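Local coordinates for Ufm1-specific protease (Caenorhabditis elegans, PDB 5EJJ), which cleaves the peptide bond at the C-terminal glycine of the ubiquitin-like modifier UFM1, acting as a thiol protease that removes it from target proteins, at residues A[60-63]-A[64-68]. Residues are numbered along the deposited sequence; the frame is centred on the assembly and turned at random.
Sequences SNRQ and FLESS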
# COMPACT_ATOMS: atom_id res chain seq x y z
N SER A 60 -25.00 5.96 5.57
CA SER A 60 -24.66 4.94 4.56
C SER A 60 -23.16 4.91 4.29
O SER A 60 -22.57 3.83 4.19
CB SER A 60 -25.41 5.19 3.25
OG SER A 60 -26.77 5.51 3.50
N ASN A 61 -22.56 6.09 4.16
CA ASN A 61 -21.13 6.17 3.91
C ASN A 61 -20.31 5.88 5.15
O ASN A 61 -19.21 5.37 5.04
CB ASN A 61 -20.73 7.51 3.26
CG ASN A 61 -21.00 7.54 1.74
OD1 ASN A 61 -21.06 6.48 1.10
ND2 ASN A 61 -21.15 8.74 1.17
N ARG A 62 -20.85 6.17 6.32
CA ARG A 62 -20.12 5.87 7.54
C ARG A 62 -19.90 4.38 7.59
O ARG A 62 -18.80 3.90 7.84
CB ARG A 62 -20.86 6.35 8.79
CG ARG A 62 -19.99 6.40 10.03
CD ARG A 62 -20.80 6.39 11.36
NE ARG A 62 -21.80 5.31 11.45
CZ ARG A 62 -21.55 3.99 11.46
NH1 ARG A 62 -20.31 3.51 11.37
NH2 ARG A 62 -22.56 3.13 11.55
N GLN A 63 -20.97 3.63 7.34
CA GLN A 63 -20.90 2.18 7.33
C GLN A 63 -20.01 1.65 6.22
O GLN A 63 -19.38 0.60 6.38
CB GLN A 63 -22.28 1.57 7.16
CG GLN A 63 -23.26 1.90 8.26
CD GLN A 63 -24.64 1.36 7.95
OE1 GLN A 63 -24.83 0.63 6.97
NE2 GLN A 63 -25.61 1.73 8.78
N PHE A 64 -19.97 2.33 5.08
CA PHE A 64 -19.04 1.88 4.05
C PHE A 64 -17.59 2.06 4.50
O PHE A 64 -16.77 1.16 4.30
CB PHE A 64 -19.25 2.58 2.71
CG PHE A 64 -18.33 2.06 1.66
CD1 PHE A 64 -18.57 0.82 1.05
CD2 PHE A 64 -17.18 2.76 1.30
CE1 PHE A 64 -17.72 0.32 0.09
CE2 PHE A 64 -16.32 2.27 0.34
CZ PHE A 64 -16.59 1.05 -0.28
N LEU A 65 -17.29 3.20 5.10
CA LEU A 65 -15.94 3.46 5.58
C LEU A 65 -15.49 2.39 6.55
O LEU A 65 -14.47 1.76 6.31
CB LEU A 65 -15.83 4.85 6.23
CG LEU A 65 -16.05 6.02 5.27
CD1 LEU A 65 -15.75 7.29 5.98
CD2 LEU A 65 -15.19 5.90 4.04
N GLU A 66 -16.25 2.19 7.61
CA GLU A 66 -15.86 1.29 8.70
C GLU A 66 -15.64 -0.14 8.20
O GLU A 66 -14.75 -0.83 8.68
CB GLU A 66 -16.91 1.33 9.82
CG GLU A 66 -16.48 0.78 11.20
CD GLU A 66 -17.32 1.40 12.35
OE1 GLU A 66 -17.06 1.11 13.56
OE2 GLU A 66 -18.26 2.18 12.05
N SER A 67 -16.41 -0.57 7.21
CA SER A 67 -16.28 -1.93 6.73
C SER A 67 -14.99 -2.10 5.94
O SER A 67 -14.56 -3.22 5.63
CB SER A 67 -17.47 -2.32 5.85
OG SER A 67 -17.27 -1.99 4.49
N SER A 68 -14.37 -0.98 5.61
CA SER A 68 -13.18 -1.01 4.79
C SER A 68 -11.89 -0.90 5.58
O SER A 68 -10.82 -1.10 5.03
CB SER A 68 -13.25 0.09 3.77
OG SER A 68 -14.38 -0.13 2.95
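Phe64, Leu65, Glu66 and Ser67 donate their backbone N-H to the carbonyl four residues back, on Ser60, Asn61, Arg62 and Gln63, within one alpha-helix, 59-68. The bond from Glu66 N to Arg62 O is 3.1 Å and nearly straight, at 172°; the one from Ser67 N to Gln63 O stretches to 3.3 Å. At the same spacing, Arg62 and Glu66 run side by side and form a salt bridge, Arg62 NH1 to Glu66 OE2, whose modelled 2.5 Å is short and doubtful at this resolution. The bend at chi3 (51°) swings the guanidinium across the helix surface, turning NH1 toward Glu66, whose carboxylate meets its edge with the planes 84° apart. Arg62 NH2 also pairs with Glu59, while Glu66 OE1 accepts from Leu75 N on strand 74-81. Further along, Phe64 O accepts hydrogen bonds from two hydroxyls, on opposite faces of its carbonyl plane, Ser67 OG at 3.2 Å and Ser68 OG at 3.0 Å; Asn270 also bonds Ser67 OG. Leu65 packs on Phe36 and Phe38 of the MPN domain's sheet, whereas Phe64 meets Tyr318 and Leu322 of helix 312-325. Arg62's positive charge, shared by Glu59 and Glu66, probably favours both acids' ionised form, and the pairing links successive turns.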